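Local coordinates for extracellular sialidase/neuraminidase, putative (PDB 2XZK), which probably cleaves terminal sialic acids from glycoconjugates as a beta-propeller exo-sialidase, with KDN a likely substrate, at residues T61-G66 with T362-Y367; A124-N129 with K142-W147; L281-D286 with Y347-L352; T291-S296 with R306-Y311. All coordinates share one frame; numbering follows the deposited sequence.

Contact 1: T61-G66 with T362-Y367; sequences TNQDFG and TGKNSY. With FKD (3-deoxy-3-fluoro-D-erythro-alpha-L-manno-non-2-ulopyranosonic acid), chain C; K99 ((2R,3R,4R,5R,6S)-2,3-bis(fluoranyl)-4,5-bis(oxidanyl)-6-[(1R,2R)-1,2,3-tris(oxidanyl)propyl]oxane-2-carboxylic acid), chain D.
The side-chain amide of N62 grips the turn at G363-S366 with both protons of ND2. N62 ND2 gives one to S366 O (2.9 Å), in the amide plane and onto a carbonyl lone pair, and the other, tilted out of plane, to G363 O (2.9 Å). G363 O also takes S366 N, from the opposite face of its carbonyl, within a type I turn. A third bond, almost straight at 170°, runs 2.9 Å from N62 N to K364 O. Asparagine suits this place because its short amide offers two N-H groups while N62 OD1 accepts from a water, 2.9 Å away, that also donates to T362 O. CG of N62 sits between the backbone N and the carbonyl carbon (chi1 66°), facing the turn. Beside it, CD of Q63 rests 3.6 Å from CB of K364. Behind stands an ST turn: T61 OG1 accepts from Q63 N and donates to Q63 OE1. Further out, R58 holds N62 O and forms a salt bridge with D64. This is loop-to-loop packing in a sialidase beta-propeller, between the blade of strands 37-45 to 92-93 and the blade pairing strand 12-18 with 368-375, near the sugar pocket.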
# COMPACT_ATOMS: atom_id res chain seq x y z
N THR A 61 -0.33 2.99 -20.11
CA THR A 61 -1.77 2.80 -19.89
C THR A 61 -1.96 2.63 -18.39
O THR A 61 -0.99 2.68 -17.63
CB THR A 61 -2.29 1.53 -20.60
OG1 THR A 61 -1.86 0.37 -19.88
CG2 THR A 61 -1.80 1.44 -22.06
N ASN A 62 -3.20 2.40 -17.96
CA ASN A 62 -3.43 2.10 -16.54
C ASN A 62 -3.31 0.62 -16.17
O ASN A 62 -3.56 0.25 -15.02
CB ASN A 62 -4.79 2.65 -16.09
CG ASN A 62 -5.97 1.95 -16.78
OD1 ASN A 62 -5.92 0.76 -17.10
ND2 ASN A 62 -7.05 2.69 -16.96
N GLN A 63 -2.94 -0.23 -17.13
CA GLN A 63 -2.90 -1.68 -16.94
C GLN A 63 -1.79 -2.14 -15.98
O GLN A 63 -0.77 -1.48 -15.83
CB GLN A 63 -2.80 -2.41 -18.29
CG GLN A 63 -4.00 -2.11 -19.19
CD GLN A 63 -3.73 -2.37 -20.66
OE1 GLN A 63 -2.73 -1.91 -21.21
NE2 GLN A 63 -4.62 -3.11 -21.30
N ASP A 64 -2.02 -3.31 -15.36
CA ASP A 64 -1.17 -3.91 -14.33
C ASP A 64 0.10 -4.55 -14.89
O ASP A 64 1.00 -4.97 -14.13
CB ASP A 64 -1.93 -5.04 -13.61
CG ASP A 64 -3.31 -4.64 -13.09
OD1 ASP A 64 -3.68 -3.44 -13.02
OD2 ASP A 64 -4.05 -5.58 -12.71
N PHE A 65 0.14 -4.70 -16.21
CA PHE A 65 1.25 -5.35 -16.91
C PHE A 65 1.89 -4.35 -17.87
O PHE A 65 1.39 -3.24 -18.04
CB PHE A 65 0.74 -6.59 -17.67
CG PHE A 65 -0.38 -6.28 -18.63
CD1 PHE A 65 -0.11 -5.83 -19.92
CD2 PHE A 65 -1.70 -6.40 -18.22
CE1 PHE A 65 -1.15 -5.51 -20.79
CE2 PHE A 65 -2.75 -6.09 -19.09
CZ PHE A 65 -2.46 -5.64 -20.38
N GLY A 66 2.98 -4.77 -18.51
CA GLY A 66 3.73 -3.87 -19.38
C GLY A 66 4.78 -3.09 -18.61
O GLY A 66 5.14 -3.45 -17.49
N THR A 362 -13.90 1.79 -17.72
CA THR A 362 -13.04 0.73 -17.18
C THR A 362 -11.88 0.39 -18.12
O THR A 362 -11.11 -0.52 -17.84
CB THR A 362 -13.84 -0.56 -16.92
OG1 THR A 362 -14.38 -1.04 -18.16
CG2 THR A 362 -14.98 -0.30 -15.94
N GLY A 363 -11.75 1.15 -19.21
CA GLY A 363 -10.74 0.89 -20.23
C GLY A 363 -9.33 1.34 -19.89
O GLY A 363 -9.12 2.13 -18.97
N LYS A 364 -8.36 0.84 -20.66
CA LYS A 364 -6.94 1.06 -20.38
C LYS A 364 -6.47 2.52 -20.41
O LYS A 364 -5.42 2.84 -19.85
CB LYS A 364 -6.07 0.23 -21.34
CG LYS A 364 -6.07 0.75 -22.77
CD LYS A 364 -5.33 -0.17 -23.72
CE LYS A 364 -5.39 0.40 -25.13
NZ LYS A 364 -5.31 -0.70 -26.14
N ASN A 365 -7.23 3.40 -21.06
CA ASN A 365 -6.81 4.81 -21.17
C ASN A 365 -7.34 5.75 -20.07
O ASN A 365 -7.10 6.96 -20.10
CB ASN A 365 -7.12 5.37 -22.57
CG ASN A 365 -6.36 6.66 -22.87
OD1 ASN A 365 -5.18 6.81 -22.53
ND2 ASN A 365 -7.04 7.60 -23.53
N SER A 366 -8.02 5.18 -19.08
CA SER A 366 -8.50 5.97 -17.96
C SER A 366 -7.33 6.37 -17.05
O SER A 366 -6.65 5.52 -16.47
CB SER A 366 -9.58 5.23 -17.20
OG SER A 366 -10.80 5.30 -17.91
N TYR A 367 -7.11 7.68 -16.96
CA TYR A 367 -6.00 8.21 -16.19
C TYR A 367 -6.21 7.99 -14.70
O TYR A 367 -7.29 8.23 -14.17
CB TYR A 367 -5.78 9.69 -16.49
CG TYR A 367 -5.36 9.94 -17.91
CD1 TYR A 367 -4.03 9.83 -18.30
CD2 TYR A 367 -6.31 10.29 -18.88
CE1 TYR A 367 -3.65 10.04 -19.62
CE2 TYR A 367 -5.94 10.52 -20.22
CZ TYR A 367 -4.60 10.38 -20.57
OH TYR A 367 -4.19 10.60 -21.87
C1 FKD C . -6.69 -4.20 -8.78
F1 FKD C . -4.52 -3.95 -10.51
C2 FKD C . -5.31 -4.77 -8.45
C3 FKD C . -4.18 -4.02 -9.19
C4 FKD C . -2.85 -4.75 -8.93
O4 FKD C . -1.86 -4.14 -9.75
C5 FKD C . -2.95 -6.25 -9.25
O5 FKD C . -1.72 -6.91 -8.95
C6 FKD C . -4.08 -6.89 -8.42
O6 FKD C . -5.29 -6.17 -8.69
C7 FKD C . -4.38 -8.37 -8.75
O7 FKD C . -4.81 -8.50 -10.10
C8 FKD C . -5.50 -8.92 -7.84
O8 FKD C . -5.07 -8.87 -6.48
C9 FKD C . -5.89 -10.36 -8.18
O9 FKD C . -4.75 -11.21 -8.06
O1A FKD C . -6.77 -3.05 -9.22
O1B FKD C . -7.69 -4.92 -8.54
O1A K99 D . -14.76 -0.88 -9.47
C1 K99 D . -15.32 0.24 -9.40
O1B K99 D . -15.85 0.73 -8.38
C2 K99 D . -15.40 1.08 -10.70
C3 K99 D . -15.24 2.59 -10.42
F1 K99 D . -15.65 3.28 -11.55
C4 K99 D . -13.80 2.99 -10.07
O4 K99 D . -13.73 4.41 -9.93
O6 K99 D . -14.40 0.70 -11.66
C6 K99 D . -13.00 1.01 -11.38
C5 K99 D . -12.83 2.52 -11.16
O5 K99 D . -11.49 2.80 -10.76
C7 K99 D . -12.19 0.33 -12.49
O7 K99 D . -12.45 0.99 -13.74
C8 K99 D . -12.63 -1.14 -12.59
O8 K99 D . -12.56 -1.74 -11.29
C9 K99 D . -11.80 -1.96 -13.60
O9 K99 D . -10.41 -1.88 -13.29
F2 K99 D . -16.61 0.87 -11.24
O HOH W 1 -8.11 -1.06 -17.49

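Contact 2: A124-N129 with K142-W147; sequences ATYSQN and KIDSTW. With FKD (3-deoxy-3-fluoro-D-erythro-alpha-L-manno-non-2-ulopyranosonic acid), chain C.
Y126 lays its CB against CG1 of I143, 3.8 Å away, while its ring turns an edge to the backbone: CD2 of Y126 lies 3.6 Å from K142 O, close to the ring plane. The two segments form a minimal parallel beta bridge, S127 with K142, in an excursion that leaves a propeller blade after strand 115-122 and rejoins it at strand 152-158. The bridge is fastened by I143 N donating to S127 O at 2.8 Å, and CA of K142 adds a weaker C-H contact to the same oxygen. I143 suits its buried place because its branches can follow the neighbouring backbone; CD1 lies over the peptide between S127 and Q128, and the side chain also touches W182. K142 uses its long aliphatic part instead, running extended past the carbonyls of Q128 and N129.

At the far end of the tyrosine, a water 2.7 Å from Y126 OH donates to D144 OD2. The other carboxylate oxygen, D144 OD1, is held by T146 twice: from above the carboxylate plane by T146 N, an Asx turn, and on the syn side by T146 OG1 at 2.6 Å. K141 makes a cation-pi contact with the Y126 ring, and S127 OG is bonded to D132.

Q128 points the other way, into the sugar site. CG is anti to the backbone N (chi1 -168°) and the chain is extended, which carries the amide to the glycerol tail of FKD: Q128 OE1 accepts from FKD O7 at 2.7 Å, and Q128 NE2 donates to FKD O9 at 2.9 Å, nearly straight at 172°.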
# COMPACT_ATOMS: atom_id res chain seq x y z
N ALA A 124 8.39 -8.35 -19.34
CA ALA A 124 7.72 -7.44 -20.29
C ALA A 124 6.61 -8.08 -21.12
O ALA A 124 5.70 -7.38 -21.57
CB ALA A 124 8.76 -6.79 -21.21
N THR A 125 6.68 -9.39 -21.30
CA THR A 125 5.78 -10.10 -22.21
C THR A 125 4.80 -11.02 -21.49
O THR A 125 4.12 -11.85 -22.13
CB THR A 125 6.57 -10.90 -23.29
OG1 THR A 125 7.35 -11.92 -22.66
CG2 THR A 125 7.51 -9.96 -24.06
N TYR A 126 4.70 -10.87 -20.17
CA TYR A 126 3.83 -11.72 -19.36
C TYR A 126 2.79 -10.88 -18.64
O TYR A 126 3.08 -9.74 -18.25
CB TYR A 126 4.63 -12.53 -18.34
CG TYR A 126 5.48 -13.61 -18.98
CD1 TYR A 126 6.78 -13.33 -19.41
CD2 TYR A 126 4.98 -14.90 -19.18
CE1 TYR A 126 7.57 -14.32 -20.01
CE2 TYR A 126 5.75 -15.89 -19.77
CZ TYR A 126 7.05 -15.59 -20.18
OH TYR A 126 7.82 -16.57 -20.77
N SER A 127 1.60 -11.44 -18.46
CA SER A 127 0.55 -10.78 -17.69
C SER A 127 -0.19 -11.82 -16.86
O SER A 127 -0.11 -13.01 -17.15
CB SER A 127 -0.40 -9.98 -18.59
OG SER A 127 -1.23 -10.82 -19.38
N GLN A 128 -0.89 -11.37 -15.83
CA GLN A 128 -1.62 -12.28 -14.96
C GLN A 128 -2.56 -13.22 -15.72
O GLN A 128 -2.56 -14.42 -15.47
CB GLN A 128 -2.39 -11.50 -13.88
CG GLN A 128 -2.95 -12.39 -12.77
CD GLN A 128 -3.53 -11.60 -11.62
OE1 GLN A 128 -3.83 -10.41 -11.73
NE2 GLN A 128 -3.69 -12.28 -10.49
N ASN A 129 -3.34 -12.68 -16.66
CA ASN A 129 -4.31 -13.50 -17.38
C ASN A 129 -3.76 -14.09 -18.68
O ASN A 129 -4.24 -15.12 -19.15
CB ASN A 129 -5.59 -12.71 -17.67
CG ASN A 129 -6.33 -12.31 -16.41
OD1 ASN A 129 -6.42 -13.08 -15.45
ND2 ASN A 129 -6.88 -11.10 -16.41
N LYS A 142 0.54 -15.85 -20.52
CA LYS A 142 0.10 -15.95 -19.13
C LYS A 142 1.28 -16.20 -18.20
O LYS A 142 2.15 -17.02 -18.48
CB LYS A 142 -0.95 -17.05 -18.96
CG LYS A 142 -1.71 -16.96 -17.65
CD LYS A 142 -2.70 -18.11 -17.44
CE LYS A 142 -3.42 -17.92 -16.11
NZ LYS A 142 -4.35 -19.03 -15.74
N ILE A 143 1.31 -15.47 -17.08
CA ILE A 143 2.30 -15.72 -16.05
C ILE A 143 2.25 -17.19 -15.64
O ILE A 143 1.19 -17.75 -15.37
CB ILE A 143 2.12 -14.75 -14.84
CG1 ILE A 143 2.76 -13.40 -15.19
CG2 ILE A 143 2.77 -15.29 -13.57
CD1 ILE A 143 2.40 -12.27 -14.28
N ASP A 144 3.42 -17.82 -15.65
CA ASP A 144 3.52 -19.26 -15.43
C ASP A 144 4.62 -19.59 -14.43
O ASP A 144 5.15 -18.69 -13.78
CB ASP A 144 3.70 -20.01 -16.77
CG ASP A 144 5.01 -19.67 -17.49
OD1 ASP A 144 6.02 -19.33 -16.84
OD2 ASP A 144 5.01 -19.77 -18.74
N SER A 145 4.94 -20.87 -14.27
CA SER A 145 5.87 -21.26 -13.22
C SER A 145 7.35 -21.29 -13.65
O SER A 145 8.22 -21.64 -12.85
CB SER A 145 5.45 -22.60 -12.61
OG SER A 145 5.62 -23.64 -13.57
N THR A 146 7.63 -20.88 -14.89
CA THR A 146 9.01 -20.82 -15.36
C THR A 146 9.73 -19.64 -14.72
O THR A 146 9.08 -18.71 -14.22
CB THR A 146 9.11 -20.69 -16.89
OG1 THR A 146 8.56 -19.43 -17.30
CG2 THR A 146 8.38 -21.82 -17.60
N TRP A 147 11.05 -19.66 -14.74
CA TRP A 147 11.84 -18.58 -14.16
C TRP A 147 11.58 -17.24 -14.87
O TRP A 147 11.39 -16.22 -14.23
CB TRP A 147 13.33 -18.94 -14.19
CG TRP A 147 14.24 -17.94 -13.54
CD1 TRP A 147 15.21 -17.20 -14.16
CD2 TRP A 147 14.29 -17.58 -12.15
NE1 TRP A 147 15.85 -16.41 -13.26
CE2 TRP A 147 15.31 -16.61 -12.01
CE3 TRP A 147 13.57 -17.97 -11.01
CZ2 TRP A 147 15.64 -16.03 -10.78
CZ3 TRP A 147 13.90 -17.39 -9.78
CH2 TRP A 147 14.92 -16.43 -9.68
C1 FKD C . -6.69 -4.20 -8.78
F1 FKD C . -4.52 -3.95 -10.51
C2 FKD C . -5.31 -4.77 -8.45
C3 FKD C . -4.18 -4.02 -9.19
C4 FKD C . -2.85 -4.75 -8.93
O4 FKD C . -1.86 -4.14 -9.75
C5 FKD C . -2.95 -6.25 -9.25
O5 FKD C . -1.72 -6.91 -8.95
C6 FKD C . -4.08 -6.89 -8.42
O6 FKD C . -5.29 -6.17 -8.69
C7 FKD C . -4.38 -8.37 -8.75
O7 FKD C . -4.81 -8.50 -10.10
C8 FKD C . -5.50 -8.92 -7.84
O8 FKD C . -5.07 -8.87 -6.48
C9 FKD C . -5.89 -10.36 -8.18
O9 FKD C . -4.75 -11.21 -8.06
O1A FKD C . -6.77 -3.05 -9.22
O1B FKD C . -7.69 -4.92 -8.54
O HOH W 2 7.15 -19.18 -20.28

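Contact 3: L281-D286 with Y347-L352; sequences LRYNSD and YKIGAL
Y347 O accepts a hydrogen bond of 2.7 Å from a water that also lies 2.9 Å from the phenol oxygen OH of Y283, so one solvent molecule joins the two segments at the surface. No strand-to-strand bonding accompanies it: the nearest pair of CA atoms, Y283 and I349, is 8.3 Å apart, and side chains have to span the gap.

Y283 does most of this. Its first torsion (chi1 -170°) swings the ring away from its own backbone N and across to the other segment, where Y283 CE1 comes 3.7 Å from CG1 of I349, which meets the ring obliquely. K348 O lies near the ring plane at the edge. A tyrosine is apt here, since its ring can pack on a buried isoleucine while its hydroxyl ends at the solvent. L281 adds a looser contact, its CD2 lying 4.5 Å from CG2 of I349, so both branches of the isoleucine are used. Y347 itself takes backbone angles of the left-handed region (62°, 40°), and its carbonyl meets the water.

Y283 and N284 together face R290, a classic beta bulge near the end of strand 279-284. K343 makes a cation-pi contact with the Y283 ring, and its NZ donates to Y283 O.

The contact thus joins two neighbouring blades of the propeller. I349, on strand 349-356, is wedged between F375 of strand 368-375, M341 of strand 334-343 and I292 of strand 290-294, while L281 packs on the same methionine.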
# COMPACT_ATOMS: atom_id res chain seq x y z
N LEU A 281 -3.46 0.10 10.08
CA LEU A 281 -2.43 0.86 10.78
C LEU A 281 -2.60 0.80 12.30
O LEU A 281 -3.68 1.05 12.82
CB LEU A 281 -2.46 2.33 10.34
CG LEU A 281 -1.41 3.27 10.95
CD1 LEU A 281 -0.01 2.92 10.45
CD2 LEU A 281 -1.73 4.73 10.63
N ARG A 282 -1.51 0.46 12.98
CA ARG A 282 -1.43 0.56 14.43
C ARG A 282 -1.19 2.03 14.76
O ARG A 282 -0.20 2.62 14.33
CB ARG A 282 -0.31 -0.33 14.95
CG ARG A 282 -0.04 -0.27 16.45
CD ARG A 282 1.02 -1.31 16.78
NE ARG A 282 1.43 -1.29 18.18
CZ ARG A 282 1.12 -2.21 19.09
NH1 ARG A 282 0.37 -3.26 18.78
NH2 ARG A 282 1.57 -2.09 20.33
N TYR A 283 -2.13 2.63 15.47
CA TYR A 283 -2.02 4.05 15.76
C TYR A 283 -1.30 4.30 17.08
O TYR A 283 -0.41 5.14 17.15
CB TYR A 283 -3.38 4.76 15.73
CG TYR A 283 -3.22 6.26 15.78
CD1 TYR A 283 -2.96 7.00 14.63
CD2 TYR A 283 -3.26 6.93 17.00
CE1 TYR A 283 -2.79 8.38 14.68
CE2 TYR A 283 -3.09 8.30 17.07
CZ TYR A 283 -2.86 9.02 15.92
OH TYR A 283 -2.68 10.39 16.00
N ASN A 284 -1.72 3.57 18.11
CA ASN A 284 -1.18 3.68 19.47
C ASN A 284 -1.67 2.48 20.28
O ASN A 284 -2.69 1.88 19.93
CB ASN A 284 -1.59 5.00 20.13
CG ASN A 284 -3.06 5.04 20.54
OD1 ASN A 284 -3.97 4.90 19.71
ND2 ASN A 284 -3.30 5.24 21.82
N SER A 285 -0.93 2.14 21.34
CA SER A 285 -1.19 0.94 22.15
C SER A 285 -1.74 1.26 23.55
O SER A 285 -2.23 0.38 24.27
CB SER A 285 0.10 0.13 22.29
OG SER A 285 1.16 0.97 22.73
N ASP A 286 -1.66 2.54 23.90
CA ASP A 286 -2.05 3.03 25.22
C ASP A 286 -3.46 3.62 25.18
O ASP A 286 -3.88 4.13 24.15
CB ASP A 286 -1.02 4.05 25.68
CG ASP A 286 0.41 3.62 25.36
OD1 ASP A 286 0.92 2.67 26.00
OD2 ASP A 286 1.02 4.21 24.44
N TYR A 347 1.21 13.89 14.58
CA TYR A 347 0.04 13.29 15.23
C TYR A 347 -1.18 13.26 14.31
O TYR A 347 -2.32 13.54 14.73
CB TYR A 347 -0.27 14.03 16.55
CG TYR A 347 0.96 14.21 17.41
CD1 TYR A 347 1.45 13.15 18.19
CD2 TYR A 347 1.64 15.42 17.44
CE1 TYR A 347 2.60 13.32 18.97
CE2 TYR A 347 2.77 15.60 18.22
CZ TYR A 347 3.25 14.54 18.97
OH TYR A 347 4.38 14.73 19.74
N LYS A 348 -0.93 12.94 13.05
CA LYS A 348 -2.01 12.77 12.08
C LYS A 348 -1.86 11.40 11.46
O LYS A 348 -0.83 10.76 11.56
CB LYS A 348 -1.93 13.82 10.95
CG LYS A 348 -1.75 15.28 11.34
CD LYS A 348 -2.95 15.85 12.03
CE LYS A 348 -2.86 17.38 12.13
NZ LYS A 348 -1.70 17.88 12.96
N ILE A 349 -2.92 10.98 10.78
CA ILE A 349 -2.86 9.85 9.88
C ILE A 349 -2.60 10.42 8.48
O ILE A 349 -3.27 11.36 8.01
CB ILE A 349 -4.17 9.06 9.90
CG1 ILE A 349 -4.35 8.40 11.28
CG2 ILE A 349 -4.21 8.00 8.78
CD1 ILE A 349 -5.79 8.11 11.60
N GLY A 350 -1.59 9.85 7.82
CA GLY A 350 -1.28 10.21 6.44
C GLY A 350 -1.73 9.07 5.55
O GLY A 350 -1.40 7.91 5.82
N ALA A 351 -2.52 9.38 4.53
CA ALA A 351 -3.06 8.34 3.66
C ALA A 351 -2.85 8.66 2.18
O ALA A 351 -3.03 9.79 1.75
CB ALA A 351 -4.54 8.13 3.95
N LEU A 352 -2.45 7.64 1.43
CA LEU A 352 -2.44 7.71 -0.02
C LEU A 352 -3.64 6.95 -0.55
O LEU A 352 -3.91 5.85 -0.07
CB LEU A 352 -1.15 7.11 -0.58
CG LEU A 352 0.15 7.90 -0.40
CD1 LEU A 352 1.29 7.06 -0.97
CD2 LEU A 352 0.11 9.30 -1.05
O HOH W 3 -4.69 12.30 15.24

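Contact 4: T291-S296 with R306-Y311; sequences TIFLNS and RVRISY. With K99 ((2R,3R,4R,5R,6S)-2,3-bis(fluoranyl)-4,5-bis(oxidanyl)-6-[(1R,2R)-1,2,3-tris(oxidanyl)propyl]oxane-2-carboxylic acid), chain E.
T291 and S310 bond to each other in both directions, T291 N to S310 O at 3.0 Å and S310 N to T291 O at 2.8 Å. S310 O takes a second donor, a water that in turn accepts from T291 OG1, so the threonine hydroxyl is served on the same edge. F293 and R308 repeat the reciprocal pattern, and R306 N reaches N295 O at 2.9 Å; the return bond from N295 N to R306 O is weak. Between these pairs, I292 N and I309 N turn outward, to L281 and to N319 respectively.

The two strands are the middle pair of a four-stranded antiparallel propeller blade, joined as a hairpin and running at 157° to each other. I292, L294, V307 and I309 share one face, beta-branched residues and a leucine suited to filling the seam with the next blade and helix 377-381. CG2 of I292 lies 3.5 Å from CG2 of V307, the two side chains side by side.

The face of T291, F293, N295, R306, R308 and S310 turns polar toward N295. R308, extended from CG to NE, donates through NE to a water 2.8 Å away and through NH2 to another, both within hydrogen-bonding distance of N295 OD1, while NH1 goes to N319 O. R306 NH1 stands over the rim of the R308 guanidinium and donates to Y320 O. N295 ND2 is bonded to D273 and P272 O, and S310 OG to K317 O. Beyond the strand, Y311 N donates to O4 of the bound difluoro sugar acid of chain E at 2.9 Å, almost straight at 169°, a ligand site remote from the FKD pocket.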
# COMPACT_ATOMS: atom_id res chain seq x y z
N THR A 291 -6.59 0.88 16.36
CA THR A 291 -6.17 0.32 15.09
C THR A 291 -7.03 1.04 14.06
O THR A 291 -8.24 1.21 14.24
CB THR A 291 -6.41 -1.21 15.02
OG1 THR A 291 -5.73 -1.83 16.11
CG2 THR A 291 -5.89 -1.80 13.71
N ILE A 292 -6.37 1.53 13.01
CA ILE A 292 -7.05 2.21 11.92
C ILE A 292 -7.16 1.29 10.71
O ILE A 292 -6.24 0.53 10.41
CB ILE A 292 -6.28 3.51 11.47
CG1 ILE A 292 -5.73 4.28 12.68
CG2 ILE A 292 -7.15 4.39 10.57
CD1 ILE A 292 -6.79 4.80 13.68
N PHE A 293 -8.29 1.37 10.00
CA PHE A 293 -8.53 0.58 8.79
C PHE A 293 -9.11 1.48 7.70
O PHE A 293 -9.92 2.37 7.98
CB PHE A 293 -9.50 -0.58 9.06
CG PHE A 293 -9.73 -1.46 7.86
CD1 PHE A 293 -8.75 -2.35 7.44
CD2 PHE A 293 -10.93 -1.38 7.14
CE1 PHE A 293 -8.95 -3.15 6.31
CE2 PHE A 293 -11.13 -2.18 6.03
CZ PHE A 293 -10.14 -3.07 5.61
N LEU A 294 -8.68 1.25 6.46
CA LEU A 294 -9.15 2.01 5.31
C LEU A 294 -9.38 1.08 4.14
O LEU A 294 -8.49 0.31 3.77
CB LEU A 294 -8.09 3.05 4.92
CG LEU A 294 -8.31 3.93 3.69
CD1 LEU A 294 -9.61 4.73 3.77
CD2 LEU A 294 -7.12 4.88 3.59
N ASN A 295 -10.56 1.16 3.54
CA ASN A 295 -10.86 0.42 2.32
C ASN A 295 -12.07 1.08 1.67
O ASN A 295 -12.56 2.10 2.17
CB ASN A 295 -11.07 -1.09 2.60
CG ASN A 295 -12.52 -1.45 2.97
OD1 ASN A 295 -13.20 -0.70 3.68
ND2 ASN A 295 -12.99 -2.59 2.46
N SER A 296 -12.54 0.52 0.55
CA SER A 296 -13.85 0.94 0.02
C SER A 296 -14.94 0.12 0.70
O SER A 296 -15.03 -1.11 0.52
CB SER A 296 -13.93 0.80 -1.49
OG SER A 296 -15.19 1.30 -1.91
N ARG A 306 -13.57 4.65 3.15
CA ARG A 306 -14.00 4.87 4.52
C ARG A 306 -12.84 4.54 5.44
O ARG A 306 -12.29 3.43 5.40
CB ARG A 306 -15.19 3.98 4.85
CG ARG A 306 -15.78 4.21 6.25
CD ARG A 306 -17.08 5.01 6.19
NE ARG A 306 -18.13 4.27 5.47
CZ ARG A 306 -18.83 3.27 5.99
NH1 ARG A 306 -18.61 2.86 7.23
NH2 ARG A 306 -19.77 2.67 5.27
N VAL A 307 -12.47 5.51 6.27
CA VAL A 307 -11.46 5.28 7.31
C VAL A 307 -12.16 4.98 8.65
O VAL A 307 -13.13 5.67 9.01
CB VAL A 307 -10.44 6.46 7.40
CG1 VAL A 307 -11.08 7.75 7.92
CG2 VAL A 307 -9.23 6.07 8.24
N ARG A 308 -11.70 3.96 9.37
CA ARG A 308 -12.34 3.50 10.60
C ARG A 308 -11.35 3.28 11.73
O ARG A 308 -10.15 3.10 11.50
CB ARG A 308 -13.01 2.16 10.36
CG ARG A 308 -13.99 2.09 9.21
CD ARG A 308 -14.37 0.64 9.07
NE ARG A 308 -15.19 0.30 7.92
CZ ARG A 308 -16.51 0.08 7.97
NH1 ARG A 308 -17.19 0.21 9.12
NH2 ARG A 308 -17.14 -0.30 6.87
N ILE A 309 -11.88 3.26 12.96
CA ILE A 309 -11.08 3.01 14.16
C ILE A 309 -11.67 1.81 14.90
O ILE A 309 -12.90 1.68 15.03
CB ILE A 309 -11.08 4.24 15.10
CG1 ILE A 309 -10.62 5.50 14.36
CG2 ILE A 309 -10.21 3.99 16.33
CD1 ILE A 309 -10.92 6.82 15.11
N SER A 310 -10.79 0.91 15.36
CA SER A 310 -11.19 -0.15 16.32
C SER A 310 -10.48 0.12 17.64
O SER A 310 -9.29 0.42 17.66
CB SER A 310 -10.81 -1.55 15.83
OG SER A 310 -11.18 -2.53 16.81
N TYR A 311 -11.23 -0.02 18.73
CA TYR A 311 -10.68 0.12 20.08
C TYR A 311 -10.49 -1.25 20.72
O TYR A 311 -10.01 -1.34 21.86
CB TYR A 311 -11.64 0.95 20.93
CG TYR A 311 -11.84 2.33 20.37
CD1 TYR A 311 -10.96 3.36 20.70
CD2 TYR A 311 -12.89 2.61 19.48
CE1 TYR A 311 -11.12 4.62 20.17
CE2 TYR A 311 -13.06 3.88 18.95
CZ TYR A 311 -12.17 4.88 19.30
OH TYR A 311 -12.32 6.13 18.78
O1A K99 E . -16.17 2.63 18.69
C1 K99 E . -17.26 2.00 18.72
O1B K99 E . -18.30 2.41 19.28
C2 K99 E . -17.35 0.62 18.02
C3 K99 E . -15.99 0.05 17.59
F1 K99 E . -16.21 -1.04 16.74
C4 K99 E . -15.11 -0.36 18.79
O4 K99 E . -13.91 -0.98 18.35
O6 K99 E . -17.97 -0.36 18.90
C6 K99 E . -17.18 -0.64 20.11
C5 K99 E . -15.87 -1.32 19.71
O5 K99 E . -15.07 -1.60 20.86
C7 K99 E . -17.95 -1.45 21.15
O7 K99 E . -18.71 -2.45 20.46
C8 K99 E . -18.84 -0.55 22.05
O8 K99 E . -19.63 0.32 21.24
C9 K99 E . -18.03 0.32 23.04
O9 K99 E . -17.58 -0.44 24.17
F2 K99 E . -18.12 0.74 16.93
O HOH W 4 -7.57 -1.92 18.07
O HOH W 5 -13.35 0.86 5.84
O HOH W 6 -15.38 -1.86 5.00

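Overall arrangement
From the N terminus, segment 61-66 opens first, and contact 1 closes only at 362-367, spanning almost 300 residues and all the other contacts; it ties the blade of strands 37-45 to 92-93 to the one pairing strand 12-18 with 368-375. Within that span, contact 2 opens and closes early, pinning a local excursion of one blade. Contact 3 follows in series, from 281-286 to 347-352 between two neighbouring blades, with the hairpin of contact 4 wholly enclosed by it; none of the four cross. Contacts 1 and 2 touch through F65 and S127 and both border FKD. Segment 281-286 of contact 3 lies in the same sheet as contact 4, across the chain's centre from contact 2.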